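PDB 3GY9: GCN5-related N-acetyltransferase, which binds coenzyme A and, as a member of the GNAT family, probably transfers an acyl group from it to an acceptor not yet identified. Local coordinates for residues 121-124 with 125-128; 81-84 with 85-88. All coordinates share one frame; numbering follows the deposited sequence.

How the contacts relate
Both contacts serve one cofactor within a single GNAT fold, a worked example of how short local arrangements, centres about 17 Å apart, can build one binding site. Contact 2 comes first, at the end of strand 76-84, a central strand of the mixed sheet beside parallel strand 111-114; contact 1 follows where helix 120-125 ends before strand 129-130. Helix 93-105, which follows contact 2, also packs on F122, L126 and F128 of contact 1. The two meet directly where Y123 OH lies 3.6 Å from V82 CG1. Coenzyme A touches both: the backbone N-H of V84 binds its pantetheine arm, and the F122 ring sets one face against the methylene CCP and its rim beside the ribose oxygen.

Contact 1: residues 121-124 with 125-128; sequences PFYQ and GLGF. With COA (coenzyme A), chain B.
F122 and L126 meet at the C-terminus of helix 120-125, which closes in a Schellman motif. Two bonds back into the last turn, F128 N to Y123 O (3.1 Å) and G127 N to Q124 O (2.9 Å), make the motif together with the positive phi of G127 (110°), a backbone setting at which a beta carbon would collide with the carbonyl oxygen of L126. Separately, L126 N keeps the helical bond to F122 O. A water donates to both Q124 O and F128 O.

Apolar contacts join the last helical turn to the residues after it. L126 CD1 sits over one face of the F122 ring in a CH-pi contact, 3.6 Å from F122 CZ, while coenzyme A CCP lies over the opposite face. The ring is carried to the cofactor by a chi1 of 172°, with CG anti to the backbone N, and F122 CD1 comes within 3.3 Å of the ribose oxygen O4B. Losing this ring to an alanine here would probably leave L126 CD1 and coenzyme A CCP without the surface that separates them, opening a gap beside the ribose. Helix 93-105 packs on F122 and L126 through L98, and strand 111-114 on Y123 and F128 through L114.

A second aromatic contact links Y123, by its edge, to the face of F128, planes at 89°. In the F128 ring plane, Y123 O approaches F128 CD1 to 3.3 Å.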
# COMPACT_ATOMS: atom_id res chain seq x y z
N PRO A 121 -3.98 -13.32 5.97
CA PRO A 121 -3.70 -14.30 4.91
C PRO A 121 -3.06 -13.69 3.65
O PRO A 121 -2.10 -14.26 3.12
CB PRO A 121 -5.09 -14.84 4.58
CG PRO A 121 -5.84 -14.70 5.87
CD PRO A 121 -5.39 -13.39 6.41
N PHE A 122 -3.59 -12.55 3.22
CA PHE A 122 -3.03 -11.82 2.09
C PHE A 122 -1.55 -11.52 2.32
O PHE A 122 -0.70 -11.85 1.48
CB PHE A 122 -3.81 -10.53 1.86
CG PHE A 122 -3.20 -9.60 0.83
CD1 PHE A 122 -3.04 -10.01 -0.48
CD2 PHE A 122 -2.84 -8.31 1.17
CE1 PHE A 122 -2.48 -9.15 -1.43
CE2 PHE A 122 -2.32 -7.45 0.22
CZ PHE A 122 -2.14 -7.89 -1.08
N TYR A 123 -1.24 -10.90 3.45
CA TYR A 123 0.15 -10.49 3.72
C TYR A 123 1.09 -11.67 3.95
O TYR A 123 2.23 -11.64 3.50
CB TYR A 123 0.20 -9.43 4.84
CG TYR A 123 -0.38 -8.11 4.37
CD1 TYR A 123 0.26 -7.39 3.38
CD2 TYR A 123 -1.58 -7.60 4.88
CE1 TYR A 123 -0.23 -6.19 2.92
CE2 TYR A 123 -2.09 -6.39 4.41
CZ TYR A 123 -1.42 -5.70 3.42
OH TYR A 123 -1.87 -4.50 2.90
N GLN A 124 0.62 -12.71 4.62
CA GLN A 124 1.46 -13.89 4.76
C GLN A 124 1.74 -14.55 3.42
O GLN A 124 2.85 -15.01 3.20
CB GLN A 124 0.89 -14.88 5.77
CG GLN A 124 0.94 -14.31 7.19
CD GLN A 124 1.09 -15.36 8.25
OE1 GLN A 124 1.92 -16.28 8.13
NE2 GLN A 124 0.32 -15.23 9.33
N GLY A 125 0.76 -14.53 2.52
CA GLY A 125 0.96 -15.09 1.17
C GLY A 125 2.04 -14.36 0.39
O GLY A 125 2.68 -14.94 -0.49
N LEU A 126 2.25 -13.10 0.71
CA LEU A 126 3.30 -12.31 0.10
C LEU A 126 4.68 -12.47 0.77
O LEU A 126 5.68 -11.91 0.30
CB LEU A 126 2.91 -10.84 0.14
CG LEU A 126 1.71 -10.43 -0.72
CD1 LEU A 126 1.24 -9.03 -0.31
CD2 LEU A 126 2.05 -10.47 -2.21
N GLY A 127 4.72 -13.19 1.89
CA GLY A 127 5.97 -13.48 2.58
C GLY A 127 6.15 -12.77 3.90
O GLY A 127 7.14 -13.02 4.60
N PHE A 128 5.22 -11.88 4.26
CA PHE A 128 5.31 -11.16 5.55
C PHE A 128 5.11 -12.08 6.74
O PHE A 128 4.33 -13.04 6.70
CB PHE A 128 4.29 -10.03 5.67
CG PHE A 128 4.57 -8.88 4.76
CD1 PHE A 128 4.12 -8.89 3.45
CD2 PHE A 128 5.29 -7.78 5.21
CE1 PHE A 128 4.38 -7.82 2.60
CE2 PHE A 128 5.56 -6.71 4.36
CZ PHE A 128 5.11 -6.74 3.05
N1A COA B . -10.97 -9.67 1.16
C2A COA B . -9.81 -9.88 1.88
N3A COA B . -8.78 -10.65 1.36
C4A COA B . -8.93 -11.20 0.13
C5A COA B . -10.09 -11.01 -0.61
C6A COA B . -11.12 -10.23 -0.09
N6A COA B . -12.28 -10.11 -0.72
N7A COA B . -9.94 -11.68 -1.78
C8A COA B . -8.73 -12.28 -1.80
N9A COA B . -8.11 -12.00 -0.61
C1B COA B . -6.79 -12.47 -0.16
C2B COA B . -6.61 -13.96 -0.40
O2B COA B . -5.85 -14.52 0.65
C3B COA B . -5.85 -14.02 -1.69
O3B COA B . -5.05 -15.17 -1.84
P3B COA B . -5.50 -16.26 -2.93
O7A COA B . -4.51 -17.39 -2.95
O8A COA B . -6.88 -16.73 -2.55
O9A COA B . -5.56 -15.63 -4.30
C4B COA B . -4.99 -12.78 -1.59
O4B COA B . -5.79 -11.82 -0.92
C5B COA B . -4.51 -12.26 -2.95
O5B COA B . -5.62 -11.99 -3.77
P1A COA B . -5.80 -10.59 -4.58
O1A COA B . -4.51 -10.15 -5.20
O2A COA B . -6.93 -10.85 -5.53
O3A COA B . -6.28 -9.65 -3.38
P2A COA B . -7.17 -8.33 -3.46
O4A COA B . -7.03 -7.60 -4.78
O5A COA B . -8.54 -8.64 -3.00
O6A COA B . -6.41 -7.45 -2.35
CBP COA B . -6.78 -6.78 -0.04
CCP COA B . -6.32 -7.89 -0.99
CDP COA B . -5.82 -5.60 -0.15
CEP COA B . -6.73 -7.35 1.39
CAP COA B . -8.20 -6.33 -0.42
OAP COA B . -9.05 -7.46 -0.47
C9P COA B . -8.74 -5.35 0.58
O9P COA B . -8.45 -3.98 0.50
N8P COA B . -9.49 -5.88 1.54
C7P COA B . -10.10 -5.07 2.59
C6P COA B . -10.13 -5.82 3.92
C5P COA B . -11.07 -7.00 3.85
O5P COA B . -11.45 -7.44 2.74
N4P COA B . -11.47 -7.52 5.01
C3P COA B . -12.12 -8.81 5.09
C2P COA B . -13.54 -8.79 4.51
S1P COA B . -14.63 -7.54 5.24
O HOH W 1 4.68 -15.54 5.40

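Contact 2: residues 81-84 with 85-88; sequences HVYV and LPEA. With COA (coenzyme A), chain B; SO4 (sulfate ion), chain E.
Y83 and P86 meet across the end of strand 76-84, where the chain leaves the sheet and enters a short 3-10 turn. The tyrosine has CG anti to the backbone N (chi1 -177°), a setting that brings its ring near the outgoing backbone, with CE2 4.0 Å from L85 N. At the far end of the ring the phenol oxygen OH touches P86 CD at 3.4 Å, the two side chains crossing at a slant. That oxygen has its polar partner in E27, a hydrogen bond that helps fix the ring's position.

V84 holds its two methyls in different surroundings. With chi1 at 179°, CG1 is swung over the start of the turn, 3.3 Å from L85 N and 4.1 Å from A88 CB, the alanine directing its methyl back at the strand. CG2, the other methyl, faces coenzyme A and lies 3.9 Å from its CDP methyl. The backbone of the same residue supplies the polar grip: V84 N donates to the pantetheine carbonyl O9P at 3.0 Å, with 157° at the hydrogen. Such strand-to-pantetheine bonding is characteristic of GNAT enzymes. V84 O accepts a hydrogen bond from R89 NE, tying the strand end to the loop that follows. The turn itself is closed by A88 N bonding to L85 O at 2.9 Å.

At the other end of the strand segment, H81 N gives a hydrogen bond to a sulfate oxygen, O1, at 2.8 Å; the ion, probably from the crystallisation liquor, is also held by R34 and R80.

Strand 61-69 pairs with this strand through Y83 and C64 and packs against V84 and A88 with A63 and L62, while helices 18-26 and 31-37 cover the Y83 ring.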
# COMPACT_ATOMS: atom_id res chain seq x y z
N HIS A 81 -1.83 2.66 3.62
CA HIS A 81 -3.04 3.06 2.90
C HIS A 81 -3.44 2.12 1.80
O HIS A 81 -3.96 2.54 0.77
CB HIS A 81 -2.92 4.49 2.36
CG HIS A 81 -2.45 5.50 3.36
ND1 HIS A 81 -3.08 5.72 4.56
CD2 HIS A 81 -1.39 6.35 3.33
CE1 HIS A 81 -2.46 6.68 5.22
NE2 HIS A 81 -1.41 7.06 4.50
N VAL A 82 -3.24 0.82 1.98
CA VAL A 82 -3.60 -0.16 0.97
C VAL A 82 -5.08 -0.48 1.07
O VAL A 82 -5.55 -0.90 2.11
CB VAL A 82 -2.80 -1.46 1.16
CG1 VAL A 82 -3.35 -2.56 0.26
CG2 VAL A 82 -1.33 -1.21 0.91
N TYR A 83 -5.80 -0.25 -0.02
CA TYR A 83 -7.25 -0.48 -0.05
C TYR A 83 -7.68 -0.79 -1.47
O TYR A 83 -7.30 -0.08 -2.40
CB TYR A 83 -8.00 0.77 0.44
CG TYR A 83 -9.49 0.55 0.49
CD1 TYR A 83 -10.08 -0.11 1.56
CD2 TYR A 83 -10.30 1.00 -0.53
CE1 TYR A 83 -11.45 -0.32 1.60
CE2 TYR A 83 -11.68 0.78 -0.49
CZ TYR A 83 -12.24 0.12 0.56
OH TYR A 83 -13.61 -0.10 0.62
N VAL A 84 -8.47 -1.86 -1.64
CA VAL A 84 -9.04 -2.22 -2.94
C VAL A 84 -10.55 -2.10 -2.81
O VAL A 84 -11.13 -2.57 -1.83
CB VAL A 84 -8.69 -3.68 -3.32
CG1 VAL A 84 -9.32 -4.07 -4.66
CG2 VAL A 84 -7.18 -3.83 -3.38
N LEU A 85 -11.19 -1.47 -3.80
CA LEU A 85 -12.66 -1.35 -3.81
C LEU A 85 -13.28 -2.73 -3.67
O LEU A 85 -12.82 -3.69 -4.31
CB LEU A 85 -13.18 -0.73 -5.11
CG LEU A 85 -13.07 0.78 -5.33
CD1 LEU A 85 -13.61 1.10 -6.71
CD2 LEU A 85 -13.83 1.57 -4.26
N PRO A 86 -14.32 -2.85 -2.83
CA PRO A 86 -14.93 -4.16 -2.61
C PRO A 86 -15.24 -4.95 -3.89
O PRO A 86 -14.91 -6.13 -3.98
CB PRO A 86 -16.20 -3.84 -1.81
CG PRO A 86 -15.83 -2.63 -1.05
CD PRO A 86 -14.98 -1.82 -1.97
N GLU A 87 -15.84 -4.30 -4.88
CA GLU A 87 -16.24 -5.01 -6.11
C GLU A 87 -15.05 -5.45 -6.98
O GLU A 87 -15.22 -6.30 -7.86
CB GLU A 87 -17.20 -4.14 -6.93
CG GLU A 87 -16.56 -2.87 -7.51
CD GLU A 87 -17.57 -1.76 -7.79
OE1 GLU A 87 -17.56 -0.74 -7.05
OE2 GLU A 87 -18.37 -1.93 -8.74
N ALA A 88 -13.86 -4.92 -6.69
CA ALA A 88 -12.65 -5.21 -7.47
C ALA A 88 -11.71 -6.18 -6.77
O ALA A 88 -10.66 -6.50 -7.30
CB ALA A 88 -11.91 -3.94 -7.80
N1A COA B . -10.97 -9.67 1.16
C2A COA B . -9.81 -9.88 1.88
N3A COA B . -8.78 -10.65 1.36
C4A COA B . -8.93 -11.20 0.13
C5A COA B . -10.09 -11.01 -0.61
C6A COA B . -11.12 -10.23 -0.09
N6A COA B . -12.28 -10.11 -0.72
N7A COA B . -9.94 -11.68 -1.78
C8A COA B . -8.73 -12.28 -1.80
N9A COA B . -8.11 -12.00 -0.61
C1B COA B . -6.79 -12.47 -0.16
C2B COA B . -6.61 -13.96 -0.40
O2B COA B . -5.85 -14.52 0.65
C3B COA B . -5.85 -14.02 -1.69
O3B COA B . -5.05 -15.17 -1.84
P3B COA B . -5.50 -16.26 -2.93
O7A COA B . -4.51 -17.39 -2.95
O8A COA B . -6.88 -16.73 -2.55
O9A COA B . -5.56 -15.63 -4.30
C4B COA B . -4.99 -12.78 -1.59
O4B COA B . -5.79 -11.82 -0.92
C5B COA B . -4.51 -12.26 -2.95
O5B COA B . -5.62 -11.99 -3.77
P1A COA B . -5.80 -10.59 -4.58
O1A COA B . -4.51 -10.15 -5.20
O2A COA B . -6.93 -10.85 -5.53
O3A COA B . -6.28 -9.65 -3.38
P2A COA B . -7.17 -8.33 -3.46
O4A COA B . -7.03 -7.60 -4.78
O5A COA B . -8.54 -8.64 -3.00
O6A COA B . -6.41 -7.45 -2.35
CBP COA B . -6.78 -6.78 -0.04
CCP COA B . -6.32 -7.89 -0.99
CDP COA B . -5.82 -5.60 -0.15
CEP COA B . -6.73 -7.35 1.39
CAP COA B . -8.20 -6.33 -0.42
OAP COA B . -9.05 -7.46 -0.47
C9P COA B . -8.74 -5.35 0.58
O9P COA B . -8.45 -3.98 0.50
N8P COA B . -9.49 -5.88 1.54
C7P COA B . -10.10 -5.07 2.59
C6P COA B . -10.13 -5.82 3.92
C5P COA B . -11.07 -7.00 3.85
O5P COA B . -11.45 -7.44 2.74
N4P COA B . -11.47 -7.52 5.01
C3P COA B . -12.12 -8.81 5.09
C2P COA B . -13.54 -8.79 4.51
S1P COA B . -14.63 -7.54 5.24
S SO4 E . -1.59 2.87 7.47
O1 SO4 E . -2.42 2.40 6.36
O2 SO4 E . -2.08 4.14 7.99
O3 SO4 E . -0.21 3.02 7.03
O4 SO4 E . -1.59 1.87 8.54